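Local coordinates for protein pantothenate synthetase (Francisella tularensis subsp. tularensis, PDB 3N8H) that probably joins pantoate to beta-alanine at the expense of ATP, through a pantoyl-adenylate intermediate, to make the vitamin pantothenate, at residues Q24-V29 against K143-Y148; N238-L243 against I253-K258. All blocks are in the same frame, centred on the assembly; numbering follows the deposited sequence.

Overall arrangement
From the N terminus the chain passes helix 10-18 and enters strand 26-31, whose beginning, with the two residues before it, is one side of interaction 1. More than a hundred residues follow, among them strands 52-57 and 91-93 and helix 127-142, before K143-Y148 returns alongside and closes that long loop in the middle of the parallel sheet. Interaction 2 opens only later, so the two contacts neither nest nor cross. Interaction 2 is local: N238-L243 and I253-K258 are the open end of a hairpin in the separate three-stranded antiparallel sheet. The centres of interactions 1 and 2 are 28 Å apart, without touch; the side chains of V29 and D254 lie about 6 Å and 8 Å from the bound AMP.

Interaction 1: residues Q24-V29 against K143-Y148; sequences QKIGFV and KPNNLY
Strands 26-29 and 146-148 run parallel, their axes 4.8 Å apart at the closest and splayed by 25°, with G27 paired to N146 and F28 to L147. F28 N donates to N146 O at 2.8 Å, and Y148 N reaches F28 O in a straight bond nearly along the C=O axis. Before the pairing starts, N145 grips both polar backbone atoms of I26 on the edge facing it: its OD1 takes I26 N at 2.7 Å on a lone pair, while I26 O accepts from N145 N and, at 3.0 Å, from N146 N. The N145 side chain can do this because CG stands anti to its carbonyl carbon (chi1 -62°), beside its own backbone N. These are neighbouring central strands of the parallel Rossmann-like sheet of the HUP nucleotide-binding fold; strand 52-57 flanks 26-31 on its other edge. On the face of F28 and L147, the F28 CB rests on P144 CB at 3.5 Å, and farther along the ring F28 CD1 meets L147 CD1 at 3.7 Å, the two side chains lying side by side. On the opposite face the Y148 ring turns its edge to F28 O and brings CE2 within 4.1 Å of G27 CA, where no side chain intervenes. The Y148 hydroxyl is bonded to E49 and N50, and N146 ND2 to N50, which ties this face to the end of helix 37-49.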
loop_
_atom_site.group_PDB
_atom_site.type_symbol
_atom_site.label_atom_id
_atom_site.label_comp_id
_atom_site.label_asym_id
_atom_site.label_seq_id
_atom_site.Cartn_x
_atom_site.Cartn_y
_atom_site.Cartn_z
ATOM N N GLN A 24 23.861 -13.756 1.877
ATOM C CA GLN A 24 24.040 -12.737 2.903
ATOM C C GLN A 24 22.709 -12.338 3.530
ATOM O O GLN A 24 21.827 -11.832 2.852
ATOM C CB GLN A 24 24.762 -11.516 2.317
ATOM C CG GLN A 24 26.198 -11.819 1.895
ATOM C CD GLN A 24 26.921 -10.606 1.348
ATOM O OE1 GLN A 24 28.027 -10.281 1.782
ATOM N NE2 GLN A 24 26.297 -9.926 0.392
ATOM N N LYS A 25 22.574 -12.606 4.824
ATOM C CA LYS A 25 21.412 -12.169 5.582
ATOM C C LYS A 25 21.464 -10.655 5.705
ATOM O O LYS A 25 22.481 -10.096 6.128
ATOM C CB LYS A 25 21.410 -12.790 6.975
ATOM C CG LYS A 25 21.335 -14.302 6.987
ATOM C CD LYS A 25 20.222 -14.782 7.919
ATOM C CE LYS A 25 18.865 -14.211 7.492
ATOM N NZ LYS A 25 17.709 -14.699 8.321
ATOM N N ILE A 26 20.371 -9.996 5.332
ATOM C CA ILE A 26 20.285 -8.543 5.410
ATOM C C ILE A 26 19.394 -8.115 6.572
ATOM O O ILE A 26 18.227 -8.523 6.663
ATOM C CB ILE A 26 19.724 -7.953 4.117
ATOM C CG1 ILE A 26 20.474 -8.518 2.910
ATOM C CG2 ILE A 26 19.792 -6.423 4.156
ATOM C CD1 ILE A 26 20.098 -7.875 1.598
ATOM N N GLY A 27 19.949 -7.299 7.458
ATOM C CA GLY A 27 19.175 -6.688 8.529
ATOM C C GLY A 27 18.920 -5.207 8.282
ATOM O O GLY A 27 19.799 -4.473 7.820
ATOM N N PHE A 28 17.712 -4.760 8.585
ATOM C CA PHE A 28 17.341 -3.385 8.278
ATOM C C PHE A 28 16.848 -2.648 9.518
ATOM O O PHE A 28 15.970 -3.133 10.229
ATOM C CB PHE A 28 16.267 -3.362 7.187
ATOM C CG PHE A 28 15.720 -1.973 6.888
ATOM C CD1 PHE A 28 14.361 -1.780 6.665
ATOM C CD2 PHE A 28 16.562 -0.871 6.842
ATOM C CE1 PHE A 28 13.852 -0.507 6.391
ATOM C CE2 PHE A 28 16.066 0.414 6.561
ATOM C CZ PHE A 28 14.720 0.592 6.331
ATOM N N VAL A 29 17.410 -1.480 9.787
ATOM C CA VAL A 29 16.932 -0.677 10.910
ATOM C C VAL A 29 16.473 0.709 10.424
ATOM O O VAL A 29 17.288 1.575 10.211
ATOM C CB VAL A 29 18.017 -0.499 12.007
ATOM C CG1 VAL A 29 17.450 0.307 13.198
ATOM C CG2 VAL A 29 18.550 -1.854 12.535
ATOM N N LYS A 143 14.308 -4.561 0.803
ATOM C CA LYS A 143 14.073 -6.009 0.718
ATOM C C LYS A 143 14.977 -6.776 1.670
ATOM O O LYS A 143 15.802 -7.581 1.245
ATOM C CB LYS A 143 14.227 -6.508 -0.719
ATOM C CG LYS A 143 13.160 -5.969 -1.658
ATOM C CD LYS A 143 13.512 -6.197 -3.128
ATOM C CE LYS A 143 14.778 -5.448 -3.527
ATOM N NZ LYS A 143 14.908 -5.332 -5.008
ATOM N N PRO A 144 14.837 -6.505 2.972
ATOM C CA PRO A 144 15.692 -7.143 3.960
ATOM C C PRO A 144 15.133 -8.491 4.370
ATOM O O PRO A 144 13.953 -8.775 4.153
ATOM C CB PRO A 144 15.621 -6.174 5.150
ATOM C CG PRO A 144 14.221 -5.611 5.045
ATOM C CD PRO A 144 13.967 -5.475 3.568
ATOM N N ASN A 145 15.985 -9.297 4.992
ATOM C CA ASN A 145 15.575 -10.545 5.611
ATOM C C ASN A 145 14.985 -10.301 6.994
ATOM O O ASN A 145 14.017 -10.975 7.397
ATOM C CB ASN A 145 16.776 -11.479 5.741
ATOM C CG ASN A 145 17.361 -11.857 4.406
ATOM O OD1 ASN A 145 18.475 -11.444 4.054
ATOM N ND2 ASN A 145 16.618 -12.652 3.646
ATOM N N ASN A 146 15.582 -9.341 7.715
ATOM C CA ASN A 146 15.202 -9.046 9.093
ATOM C C ASN A 146 14.973 -7.564 9.366
ATOM O O ASN A 146 15.803 -6.720 9.026
ATOM C CB ASN A 146 16.247 -9.570 10.075
ATOM C CG ASN A 146 16.375 -11.088 10.028
ATOM O OD1 ASN A 146 15.415 -11.817 10.263
ATOM N ND2 ASN A 146 17.561 -11.559 9.714
ATOM N N LEU A 147 13.845 -7.267 10.003
ATOM C CA LEU A 147 13.488 -5.888 10.347
ATOM C C LEU A 147 13.505 -5.711 11.867
ATOM O O LEU A 147 12.876 -6.480 12.579
ATOM C CB LEU A 147 12.080 -5.545 9.828
ATOM C CG LEU A 147 11.563 -4.125 10.120
ATOM C CD1 LEU A 147 12.495 -3.080 9.531
ATOM C CD2 LEU A 147 10.087 -3.915 9.616
ATOM N N TYR A 148 14.195 -4.677 12.348
ATOM C CA TYR A 148 14.336 -4.433 13.797
ATOM C C TYR A 148 13.546 -3.189 14.218
ATOM O O TYR A 148 13.724 -2.111 13.645
ATOM C CB TYR A 148 15.842 -4.346 14.191
ATOM C CG TYR A 148 16.522 -5.660 13.863
ATOM C CD1 TYR A 148 16.661 -6.647 14.817
ATOM C CD2 TYR A 148 16.906 -5.944 12.573
ATOM C CE1 TYR A 148 17.209 -7.889 14.502
ATOM C CE2 TYR A 148 17.457 -7.166 12.249
ATOM C CZ TYR A 148 17.602 -8.137 13.206
ATOM O OH TYR A 148 18.168 -9.353 12.843
#

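Interaction 2: residues N238-L243 against I253-K258; sequences NNRIFL and IDNFLK
The open end of the hairpin formed by strands 240-247 and 250-257 pairs N238-L243 with I253-K258 in antiparallel fashion, the axes 4.5 Å apart. I241 and F256 form one hydrogen-bonded pair, with I241 N to F256 O at 2.8 Å, and L243 and D254 form the next. Beyond I241 the last link is K258 N to N239 O, 2.9 Å and practically straight. R240 turns its guanidinium side-on to N255: NE at 2.9 Å and NH2 at 2.8 Å both donate to N255 OD1, which lies close to the guanidinium plane, the amide being tilted 59° from it. With the chain bent at chi3 (72°), the guanidinium lies across the partner strand, reaching from the level of L257 to N255, so that F256 C and L257 N lie over one of its faces and L257 CD2 comes near NH1. NH2 also forms a salt bridge to E151, whose carbonyl takes N255 ND2; the pair thus anchors the hairpin to a residue predicted to bind ATP. N255 CB sits over the face of the F242 ring, 3.9 Å from its centroid, in a CH-pi contact. On the opposite side of the sheet F256, with CG in the crowded position between backbone N and carbonyl carbon, is laid against the partner strand: CE1 touches I241 CB at 3.5 Å and CE2 meets L243 CD2. D254, on that side too, binds R180 (salt bridge) and Y206 (hydrogen bond) through OD2. Such alternation of hydrogen-bonded and non-hydrogen-bonded pairs is characteristic of an antiparallel hairpin, here the last two strands of a three-stranded meander, 240-247 in the middle.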
loop_
_atom_site.group_PDB
_atom_site.type_symbol
_atom_site.label_atom_id
_atom_site.label_comp_id
_atom_site.label_asym_id
_atom_site.label_seq_id
_atom_site.Cartn_x
_atom_site.Cartn_y
_atom_site.Cartn_z
ATOM N N ASN A 238 -4.778 -4.469 27.695
ATOM C CA ASN A 238 -4.344 -5.799 28.100
ATOM C C ASN A 238 -3.609 -5.719 29.437
ATOM O O ASN A 238 -4.183 -5.268 30.430
ATOM C CB ASN A 238 -3.479 -6.433 27.011
ATOM C CG ASN A 238 -4.305 -6.935 25.847
ATOM O OD1 ASN A 238 -4.916 -8.000 25.930
ATOM N ND2 ASN A 238 -4.348 -6.161 24.764
ATOM N N ASN A 239 -2.351 -6.141 29.482
ATOM C CA ASN A 239 -1.612 -6.016 30.735
ATOM C C ASN A 239 -0.484 -4.988 30.669
ATOM O O ASN A 239 0.480 -5.055 31.438
ATOM C CB ASN A 239 -1.108 -7.378 31.228
ATOM C CG ASN A 239 -0.460 -8.196 30.128
ATOM O OD1 ASN A 239 0.284 -7.665 29.298
ATOM N ND2 ASN A 239 -0.739 -9.503 30.117
ATOM N N ARG A 240 -0.623 -4.026 29.761
ATOM C CA ARG A 240 0.370 -2.963 29.626
ATOM C C ARG A 240 -0.249 -1.627 29.968
ATOM O O ARG A 240 -1.458 -1.434 29.835
ATOM C CB ARG A 240 0.935 -2.921 28.200
ATOM C CG ARG A 240 1.469 -4.272 27.725
ATOM C CD ARG A 240 2.143 -4.186 26.371
ATOM N NE ARG A 240 3.422 -3.497 26.464
ATOM C CZ ARG A 240 4.574 -4.092 26.748
ATOM N NH1 ARG A 240 4.635 -5.402 26.960
ATOM N NH2 ARG A 240 5.670 -3.375 26.812
ATOM N N ILE A 241 0.586 -0.714 30.437
ATOM C CA ILE A 241 0.234 0.690 30.511
ATOM C C ILE A 241 0.794 1.421 29.292
ATOM O O ILE A 241 1.983 1.279 28.961
ATOM C CB ILE A 241 0.836 1.343 31.756
ATOM C CG1 ILE A 241 0.370 0.630 33.026
ATOM C CG2 ILE A 241 0.490 2.832 31.799
ATOM C CD1 ILE A 241 -1.148 0.639 33.231
ATOM N N PHE A 242 -0.070 2.200 28.644
ATOM C CA PHE A 242 0.291 3.113 27.564
ATOM C C PHE A 242 0.078 4.566 27.995
ATOM O O PHE A 242 -0.952 4.909 28.564
ATOM C CB PHE A 242 -0.586 2.855 26.337
ATOM C CG PHE A 242 -0.290 1.561 25.644
ATOM C CD1 PHE A 242 0.385 1.548 24.434
ATOM C CD2 PHE A 242 -0.659 0.357 26.225
ATOM C CE1 PHE A 242 0.665 0.350 23.803
ATOM C CE2 PHE A 242 -0.394 -0.846 25.597
ATOM C CZ PHE A 242 0.274 -0.846 24.384
ATOM N N LEU A 243 1.041 5.422 27.699
ATOM C CA LEU A 243 0.877 6.853 27.966
ATOM C C LEU A 243 1.641 7.724 26.982
ATOM O O LEU A 243 2.532 7.247 26.257
ATOM C CB LEU A 243 1.273 7.220 29.407
ATOM C CG LEU A 243 2.765 7.315 29.721
ATOM C CD1 LEU A 243 2.967 8.358 30.789
ATOM C CD2 LEU A 243 3.255 5.967 30.199
ATOM N N ILE A 253 6.228 9.507 24.467
ATOM C CA ILE A 253 5.337 8.376 24.703
ATOM C C ILE A 253 6.111 7.253 25.354
ATOM O O ILE A 253 7.359 7.214 25.315
ATOM C CB ILE A 253 4.657 7.845 23.396
ATOM C CG1 ILE A 253 5.547 6.836 22.632
ATOM C CG2 ILE A 253 4.228 8.999 22.500
ATOM C CD1 ILE A 253 4.932 6.304 21.333
ATOM N N ASP A 254 5.358 6.342 25.953
ATOM C CA ASP A 254 5.921 5.163 26.590
ATOM C C ASP A 254 4.866 4.040 26.715
ATOM O O ASP A 254 3.658 4.281 26.703
ATOM C CB ASP A 254 6.485 5.547 27.976
ATOM C CG ASP A 254 7.479 4.532 28.505
ATOM O OD1 ASP A 254 7.775 3.516 27.795
ATOM O OD2 ASP A 254 7.944 4.725 29.645
ATOM N N ASN A 255 5.328 2.803 26.823
ATOM C CA ASN A 255 4.455 1.737 27.260
ATOM C C ASN A 255 5.318 0.705 27.983
ATOM O O ASN A 255 6.509 0.565 27.687
ATOM C CB ASN A 255 3.708 1.126 26.071
ATOM C CG ASN A 255 4.560 0.197 25.305
ATOM O OD1 ASN A 255 4.656 -1.001 25.635
ATOM N ND2 ASN A 255 5.261 0.738 24.321
ATOM N N PHE A 256 4.740 0.030 28.962
ATOM C CA PHE A 256 5.443 -1.009 29.726
ATOM C C PHE A 256 4.403 -1.933 30.354
ATOM O O PHE A 256 3.228 -1.567 30.454
ATOM C CB PHE A 256 6.332 -0.370 30.821
ATOM C CG PHE A 256 5.696 0.832 31.503
ATOM C CD1 PHE A 256 4.687 0.662 32.436
ATOM C CD2 PHE A 256 6.100 2.130 31.193
ATOM C CE1 PHE A 256 4.096 1.763 33.073
ATOM C CE2 PHE A 256 5.504 3.241 31.812
ATOM C CZ PHE A 256 4.492 3.043 32.760
ATOM N N LEU A 257 4.827 -3.129 30.765
ATOM C CA LEU A 257 3.959 -4.047 31.508
ATOM C C LEU A 257 3.514 -3.404 32.817
ATOM O O LEU A 257 4.309 -2.764 33.485
ATOM C CB LEU A 257 4.703 -5.340 31.814
ATOM C CG LEU A 257 5.064 -6.220 30.618
ATOM C CD1 LEU A 257 6.007 -7.333 31.041
ATOM C CD2 LEU A 257 3.800 -6.799 30.010
ATOM N N LYS A 258 2.238 -3.565 33.172
ATOM C CA LYS A 258 1.699 -2.991 34.407
ATOM C C LYS A 258 2.390 -3.558 35.642
ATOM O O LYS A 258 2.666 -2.834 36.592
ATOM C CB LYS A 258 0.176 -3.199 34.474
ATOM C CG LYS A 258 -0.507 -2.666 35.745
ATOM C CD LYS A 258 -0.512 -3.707 36.867
ATOM C CE LYS A 258 -1.411 -3.302 38.034
ATOM N NZ LYS A 258 -2.853 -3.237 37.647
#